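PDB 4HXY: Plm1 from Streptomyces sp. HK803, which probably reduces the beta-keto group of a polyketide intermediate with NADPH, as the ketoreductase domain of the first module of phoslactomycin biosynthesis. Local coordinates for residues W361-A365 against P385-A391; R379-T384 against D411-F417. All coordinates share one frame; numbering follows the deposited sequence.

Contact 1: W361-A365 against P385-A391; sequences WGPWA and PLLVPAA. With NDP (NADPH dihydro-nicotinamide-adenine-dinucleotide phosphate), chain C.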
loop_
_atom_site.group_PDB
_atom_site.type_symbol
_atom_site.label_atom_id
_atom_site.label_comp_id
_atom_site.label_asym_id
_atom_site.label_seq_id
_atom_site.Cartn_x
_atom_site.Cartn_y
_atom_site.Cartn_z
ATOM N N TRP A 361 7.031 2.604 5.379
ATOM C CA TRP A 361 8.452 2.795 5.560
ATOM C C TRP A 361 9.256 2.967 4.253
ATOM O O TRP A 361 9.065 2.237 3.259
ATOM C CB TRP A 361 9.030 1.568 6.237
ATOM C CG TRP A 361 8.468 1.267 7.578
ATOM C CD1 TRP A 361 7.669 0.217 7.918
ATOM C CD2 TRP A 361 8.765 1.952 8.788
ATOM N NE1 TRP A 361 7.409 0.241 9.257
ATOM C CE2 TRP A 361 8.074 1.300 9.815
ATOM C CE3 TRP A 361 9.508 3.077 9.086
ATOM C CZ2 TRP A 361 8.122 1.737 11.141
ATOM C CZ3 TRP A 361 9.586 3.500 10.391
ATOM C CH2 TRP A 361 8.879 2.841 11.408
ATOM N N GLY A 362 10.202 3.892 4.301
ATOM C CA GLY A 362 11.373 3.798 3.440
ATOM C C GLY A 362 12.287 2.660 3.844
ATOM O O GLY A 362 12.007 1.916 4.780
ATOM N N PRO A 363 13.414 2.516 3.138
ATOM C CA PRO A 363 14.324 1.434 3.418
ATOM C C PRO A 363 14.884 1.559 4.821
ATOM O O PRO A 363 15.081 2.675 5.322
ATOM C CB PRO A 363 15.419 1.606 2.363
ATOM C CG PRO A 363 15.320 3.035 1.931
ATOM C CD PRO A 363 13.871 3.363 2.023
ATOM N N TRP A 364 15.102 0.411 5.455
ATOM C CA TRP A 364 15.808 0.336 6.733
ATOM C C TRP A 364 17.214 -0.194 6.549
ATOM O O TRP A 364 17.469 -1.052 5.707
ATOM C CB TRP A 364 15.134 -0.683 7.639
ATOM C CG TRP A 364 13.823 -0.292 8.277
ATOM C CD1 TRP A 364 12.729 0.290 7.679
ATOM C CD2 TRP A 364 13.444 -0.572 9.625
ATOM N NE1 TRP A 364 11.706 0.412 8.595
ATOM C CE2 TRP A 364 12.114 -0.120 9.794
ATOM C CE3 TRP A 364 14.104 -1.143 10.712
ATOM C CZ2 TRP A 364 11.446 -0.214 11.008
ATOM C CZ3 TRP A 364 13.418 -1.265 11.924
ATOM C CH2 TRP A 364 12.103 -0.796 12.058
ATOM N N ALA A 365 18.117 0.287 7.381
ATOM C CA ALA A 365 19.452 -0.301 7.513
ATOM C C ALA A 365 19.330 -1.575 8.341
ATOM O O ALA A 365 18.302 -1.811 8.976
ATOM C CB ALA A 365 20.372 0.697 8.223
ATOM N N PRO A 385 18.907 4.450 3.795
ATOM C CA PRO A 385 18.295 3.556 4.790
ATOM C C PRO A 385 18.218 4.183 6.180
ATOM O O PRO A 385 19.186 4.815 6.630
ATOM C CB PRO A 385 19.201 2.324 4.761
ATOM C CG PRO A 385 19.731 2.309 3.365
ATOM C CD PRO A 385 19.966 3.768 3.035
ATOM N N LEU A 386 17.068 4.010 6.848
ATOM C CA LEU A 386 16.871 4.546 8.198
ATOM C C LEU A 386 17.720 3.722 9.135
ATOM O O LEU A 386 17.727 2.502 9.032
ATOM C CB LEU A 386 15.419 4.381 8.627
ATOM C CG LEU A 386 14.397 5.233 7.894
ATOM C CD1 LEU A 386 12.963 4.667 8.100
ATOM C CD2 LEU A 386 14.520 6.690 8.343
ATOM N N LEU A 387 18.410 4.375 10.057
ATOM C CA LEU A 387 19.106 3.637 11.109
ATOM C C LEU A 387 18.079 3.015 12.057
ATOM O O LEU A 387 16.998 3.558 12.270
ATOM C CB LEU A 387 20.087 4.556 11.837
ATOM C CG LEU A 387 21.091 5.262 10.922
ATOM C CD1 LEU A 387 22.129 5.983 11.769
ATOM C CD2 LEU A 387 21.724 4.267 9.977
ATOM N N VAL A 388 18.394 1.838 12.579
ATOM C CA VAL A 388 17.436 1.086 13.364
ATOM C C VAL A 388 16.895 1.855 14.583
ATOM O O VAL A 388 15.694 1.852 14.821
ATOM C CB VAL A 388 17.979 -0.309 13.730
ATOM C CG1 VAL A 388 17.024 -0.966 14.704
ATOM C CG2 VAL A 388 18.152 -1.162 12.457
ATOM N N PRO A 389 17.764 2.552 15.345
ATOM C CA PRO A 389 17.191 3.315 16.454
ATOM C C PRO A 389 16.174 4.375 16.011
ATOM O O PRO A 389 15.126 4.565 16.659
ATOM C CB PRO A 389 18.421 3.990 17.088
ATOM C CG PRO A 389 19.597 3.115 16.656
ATOM C CD PRO A 389 19.235 2.666 15.284
ATOM N N ALA A 390 16.489 5.062 14.917
ATOM C CA ALA A 390 15.609 6.097 14.381
ATOM C C ALA A 390 14.291 5.492 13.910
ATOM O O ALA A 390 13.216 6.076 14.112
ATOM C CB ALA A 390 16.286 6.831 13.238
ATOM N N ALA A 391 14.365 4.340 13.248
ATOM C CA ALA A 391 13.167 3.694 12.741
ATOM C C ALA A 391 12.255 3.240 13.876
ATOM O O ALA A 391 11.037 3.423 13.850
ATOM C CB ALA A 391 13.542 2.510 11.856
HETATM P PA NDP C . 12.329 -10.262 5.767
HETATM O O1A NDP C . 13.585 -10.330 6.569
HETATM O O2A NDP C . 12.245 -11.063 4.503
HETATM O O5B NDP C . 11.095 -10.665 6.697
HETATM C C5B NDP C . 9.879 -11.095 6.121
HETATM C C4B NDP C . 9.274 -12.131 7.023
HETATM O O4B NDP C . 8.025 -12.554 6.516
HETATM C C3B NDP C . 10.112 -13.382 7.135
HETATM O O3B NDP C . 10.244 -13.692 8.536
HETATM C C2B NDP C . 9.321 -14.457 6.423
HETATM O O2B NDP C . 9.667 -15.660 7.076
HETATM C C1B NDP C . 7.903 -13.952 6.672
HETATM N N9A NDP C . 6.860 -14.489 5.808
HETATM C C8A NDP C . 6.773 -14.428 4.433
HETATM N N7A NDP C . 5.654 -15.072 4.038
HETATM C C5A NDP C . 5.001 -15.525 5.157
HETATM C C6A NDP C . 3.823 -16.224 5.363
HETATM N N6A NDP C . 3.011 -16.628 4.391
HETATM N N1A NDP C . 3.470 -16.538 6.663
HETATM C C2A NDP C . 4.253 -16.130 7.736
HETATM N N3A NDP C . 5.425 -15.443 7.546
HETATM C C4A NDP C . 5.771 -15.147 6.265
HETATM O O3 NDP C . 11.986 -8.743 5.359
HETATM P PN NDP C . 12.102 -7.435 6.247
HETATM O O1N NDP C . 12.989 -6.506 5.511
HETATM O O2N NDP C . 12.372 -7.696 7.674
HETATM O O5D NDP C . 10.669 -6.752 6.058
HETATM C C5D NDP C . 9.567 -7.114 6.850
HETATM C C4D NDP C . 8.385 -6.248 6.445
HETATM O O4D NDP C . 8.761 -4.882 6.398
HETATM C C3D NDP C . 7.873 -6.594 5.067
HETATM O O3D NDP C . 6.482 -6.700 5.106
HETATM C C2D NDP C . 8.272 -5.421 4.196
HETATM O O2D NDP C . 7.394 -5.209 3.109
HETATM C C1D NDP C . 8.319 -4.285 5.197
HETATM N N1N NDP C . 9.276 -3.243 4.801
HETATM C C2N NDP C . 10.622 -3.468 4.863
HETATM C C3N NDP C . 11.550 -2.563 4.347
HETATM C C7N NDP C . 13.008 -2.774 4.485
HETATM O O7N NDP C . 13.802 -1.706 4.131
HETATM N N7N NDP C . 13.583 -3.903 4.871
HETATM C C4N NDP C . 11.068 -1.176 4.014
HETATM C C5N NDP C . 9.583 -1.031 3.990
HETATM C C6N NDP C . 8.754 -2.049 4.401
HETATM P P2B NDP C . 9.349 -17.109 6.478
HETATM O O1X NDP C . 10.050 -18.063 7.417
HETATM O O2X NDP C . 9.880 -17.234 5.043
HETATM O O3X NDP C . 7.894 -17.332 6.428
#
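At the nicotinamide end of the NADPH pocket, Trp364 serves a cofactor and a helix at once, its indole against Ala391 of helix 388-400. The Ala391 methyl CB stands 3.4 Å from the centroid of the Trp364 six-membered ring and 7° off its normal, a CH-pi contact over the face. CG of Trp364 is anti to its carbonyl carbon (chi1 -75°), which sets the indole under that methyl while Trp364 N donates to the carboxamide oxygen O7N of NADPH at 2.8 Å. In this Rossmann-type fold the loop after strand 357-361 passes the nicotinamide, and residues 385-391 join it through a single beta bridge, Trp364 with Leu386. Leu386 N donates to Pro363 O and Ala365 N to Leu386 O, each nearly straight at 2.8 Å. Trp361 crosses Leu386 at about a right angle, its CE3 3.9 Å from Leu386 CD1, and its CH2 comes within 3.3 Å of Ala391 O. Trp364 NE1 lies 3.2 Å above the Trp361 ring plane, offset toward the rim. A serine in place of Trp364 would probably leave the Ala391 methyl without its aromatic partner and open a gap over Trp361. Leu199 and His202 also touch the indole.

Contact 2: R379-T384 against D411-F417; sequences RKRGLT and DVTWSRF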
loop_
_atom_site.group_PDB
_atom_site.type_symbol
_atom_site.label_atom_id
_atom_site.label_comp_id
_atom_site.label_asym_id
_atom_site.label_seq_id
_atom_site.Cartn_x
_atom_site.Cartn_y
_atom_site.Cartn_z
ATOM N N ARG A 379 20.584 4.824 -2.221
ATOM C CA ARG A 379 21.242 6.088 -1.861
ATOM C C ARG A 379 21.453 6.933 -3.085
ATOM O O ARG A 379 21.306 8.160 -3.048
ATOM C CB ARG A 379 22.569 5.823 -1.165
ATOM C CG ARG A 379 22.421 5.245 0.210
ATOM C CD ARG A 379 23.734 4.593 0.641
ATOM N NE ARG A 379 23.717 4.161 2.036
ATOM C CZ ARG A 379 23.836 4.971 3.088
ATOM N NH1 ARG A 379 23.972 6.287 2.934
ATOM N NH2 ARG A 379 23.815 4.460 4.312
ATOM N N LYS A 380 21.744 6.251 -4.185
ATOM C CA LYS A 380 21.895 6.884 -5.483
ATOM C C LYS A 380 20.642 7.649 -5.898
ATOM O O LYS A 380 20.741 8.741 -6.464
ATOM C CB LYS A 380 22.238 5.821 -6.532
ATOM C CG LYS A 380 22.837 6.354 -7.814
ATOM C CD LYS A 380 23.584 5.261 -8.583
ATOM C CE LYS A 380 24.971 4.994 -7.986
ATOM N NZ LYS A 380 25.679 3.849 -8.657
ATOM N N ARG A 381 19.464 7.078 -5.621
ATOM C CA ARG A 381 18.203 7.739 -5.947
ATOM C C ARG A 381 17.547 8.451 -4.755
ATOM O O ARG A 381 16.325 8.607 -4.688
ATOM C CB ARG A 381 17.248 6.789 -6.652
ATOM C CG ARG A 381 16.838 5.542 -5.933
ATOM C CD ARG A 381 16.285 4.559 -6.984
ATOM N NE ARG A 381 15.552 3.442 -6.399
ATOM C CZ ARG A 381 14.345 3.532 -5.840
ATOM N NH1 ARG A 381 13.706 4.699 -5.763
ATOM N NH2 ARG A 381 13.774 2.440 -5.343
ATOM N N GLY A 382 18.386 8.897 -3.836
ATOM C CA GLY A 382 17.974 9.789 -2.763
ATOM C C GLY A 382 17.227 9.134 -1.615
ATOM O O GLY A 382 16.530 9.821 -0.864
ATOM N N LEU A 383 17.360 7.822 -1.478
ATOM C CA LEU A 383 16.767 7.128 -0.346
ATOM C C LEU A 383 17.912 6.581 0.485
ATOM O O LEU A 383 18.751 5.814 -0.007
ATOM C CB LEU A 383 15.806 6.032 -0.805
ATOM C CG LEU A 383 14.603 6.547 -1.592
ATOM C CD1 LEU A 383 13.884 5.372 -2.271
ATOM C CD2 LEU A 383 13.629 7.313 -0.712
ATOM N N THR A 384 18.014 7.060 1.715
ATOM C CA THR A 384 19.031 6.590 2.631
ATOM C C THR A 384 18.345 5.640 3.605
ATOM O O THR A 384 17.316 5.983 4.178
ATOM C CB THR A 384 19.681 7.754 3.374
ATOM O OG1 THR A 384 20.248 8.665 2.414
ATOM C CG2 THR A 384 20.774 7.262 4.336
ATOM N N ASP A 411 13.932 8.473 4.915
ATOM C CA ASP A 411 15.001 9.473 4.793
ATOM C C ASP A 411 15.207 9.772 3.300
ATOM O O ASP A 411 15.900 9.010 2.607
ATOM C CB ASP A 411 16.277 8.891 5.408
ATOM C CG ASP A 411 17.424 9.882 5.468
ATOM O OD1 ASP A 411 17.304 10.968 4.864
ATOM O OD2 ASP A 411 18.453 9.555 6.117
ATOM N N VAL A 412 14.580 10.848 2.824
ATOM C CA VAL A 412 14.582 11.198 1.407
ATOM C C VAL A 412 15.426 12.445 1.199
ATOM O O VAL A 412 15.267 13.427 1.923
ATOM C CB VAL A 412 13.166 11.493 0.881
ATOM C CG1 VAL A 412 13.203 11.810 -0.637
ATOM C CG2 VAL A 412 12.231 10.301 1.144
ATOM N N THR A 413 16.330 12.381 0.223
ATOM C CA THR A 413 17.065 13.556 -0.230
ATOM C C THR A 413 16.445 13.946 -1.580
ATOM O O THR A 413 16.727 13.328 -2.612
ATOM C CB THR A 413 18.582 13.245 -0.350
ATOM O OG1 THR A 413 19.097 12.852 0.938
ATOM C CG2 THR A 413 19.358 14.454 -0.863
ATOM N N TRP A 414 15.578 14.949 -1.543
ATOM C CA TRP A 414 14.710 15.292 -2.655
ATOM C C TRP A 414 15.485 15.713 -3.906
ATOM O O TRP A 414 15.042 15.424 -5.008
ATOM C CB TRP A 414 13.682 16.358 -2.242
ATOM C CG TRP A 414 12.736 15.792 -1.251
ATOM C CD1 TRP A 414 12.734 16.005 0.097
ATOM C CD2 TRP A 414 11.712 14.853 -1.515
ATOM N NE1 TRP A 414 11.743 15.256 0.693
ATOM C CE2 TRP A 414 11.102 14.535 -0.284
ATOM C CE3 TRP A 414 11.243 14.244 -2.674
ATOM C CZ2 TRP A 414 10.031 13.658 -0.199
ATOM C CZ3 TRP A 414 10.186 13.367 -2.584
ATOM C CH2 TRP A 414 9.603 13.068 -1.358
ATOM N N SER A 415 16.641 16.366 -3.730
ATOM C CA SER A 415 17.463 16.801 -4.865
ATOM C C SER A 415 17.952 15.618 -5.714
ATOM O O SER A 415 18.146 15.784 -6.914
ATOM C CB SER A 415 18.677 17.616 -4.373
ATOM O OG SER A 415 19.494 16.817 -3.552
ATOM N N ARG A 416 18.166 14.455 -5.097
ATOM C CA ARG A 416 18.503 13.230 -5.825
ATOM C C ARG A 416 17.261 12.422 -6.206
ATOM O O ARG A 416 17.189 11.835 -7.291
ATOM C CB ARG A 416 19.394 12.300 -5.000
ATOM C CG ARG A 416 20.765 12.805 -4.622
ATOM C CD ARG A 416 21.445 11.766 -3.706
ATOM N NE ARG A 416 22.817 12.130 -3.350
ATOM C CZ ARG A 416 23.794 11.263 -3.037
ATOM N NH1 ARG A 416 25.012 11.715 -2.728
ATOM N NH2 ARG A 416 23.583 9.945 -3.042
ATOM N N PHE A 417 16.297 12.348 -5.302
ATOM C CA PHE A 417 15.130 11.492 -5.539
ATOM C C PHE A 417 14.288 11.954 -6.733
ATOM O O PHE A 417 13.897 11.142 -7.568
ATOM C CB PHE A 417 14.256 11.456 -4.275
ATOM C CG PHE A 417 12.996 10.660 -4.430
ATOM C CD1 PHE A 417 12.977 9.314 -4.139
ATOM C CD2 PHE A 417 11.828 11.261 -4.875
ATOM C CE1 PHE A 417 11.810 8.576 -4.298
ATOM C CE2 PHE A 417 10.675 10.517 -5.048
ATOM C CZ PHE A 417 10.671 9.183 -4.739
HETATM O O HOH W 1 14.094 8.281 -6.997
HETATM O O HOH W 2 14.598 5.484 4.292
#
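Gly382 and Thr413 carry the first of three hydrogen bonds between these segments: Thr413 N, just ahead of helix 414-421, donates to Gly382 O at 2.8 Å. Beside it Thr384 N meets Asp411 O at 3.0 Å, nearly straight (173°). The third bond uses a side chain. Arg416, extended from CG to NE, brings NH2 to Arg379 O at 2.9 Å; the oxygen lies near the guanidinium plane, yet NH2 stands above the plane of the carbonyl. Gly382 N reaches the same oxygen from its opposite face, and two donors thus grip a carbonyl near the end of helix 372-380.

Two waters extend this polar set. One donates to both Arg381 O and Phe417 O; the other donates to Thr384 O and accepts from Asp411 N. Weaker CA-H...O contacts join Phe417 CA to Arg381 O (3.2 Å) and Val412 CA to Gly382 O.

The apolar part is small. Leu383 and Val412 lie side by side, pointing the same way, with Leu383 CD2 3.8 Å from Val412 CG2. Thr384 and Asp411 are likewise aligned, Asp411 OD2 3.5 Å from Thr384 CB. With CG anti to the backbone N (chi1 177°), the Phe417 ring comes beside Arg381 O and Leu383 CD2, its CD1 4.0 Å from that methyl; Trp327 and Phe430 meet it edge-to-face. Gly382 packs its CA 3.7 Å from Arg416 CB, and a CB here would clash with Phe417 N and Thr413 O.

Gly382, with positive phi (77°), is the C-prime residue of a Schellman motif that ends helix 372-380, its bonds running from Gly382 N to Arg379 O and from Leu383 N to Leu378 O. The chain then passes into the short, weakly bonded strand 383-384, where Leu383 forms an antiparallel non-hydrogen-bonded pair with Val412 of strand 408-412.

Contact 1 is the more buried of the two and borders the cofactor; contact 2 is only partly buried, with arginines at its margin and waters bridging its backbones. An indole face under a methyl, with two backbone bonds, characterises the first, whereas carbonyl oxygens and a helix terminus dominate the second. They are joined in sequence and in space: Thr384 of contact 2 runs directly into Pro385 of contact 1, and strand 408-412, which enters contact 2, pairs in parallel with strand 357-361, from which the loop of contact 1 emerges. Where they touch the link is plain packing, Pro363 CG lying 4.1 Å from Leu383 CB and Leu386 CD2 3.9 Å from Asp411 N.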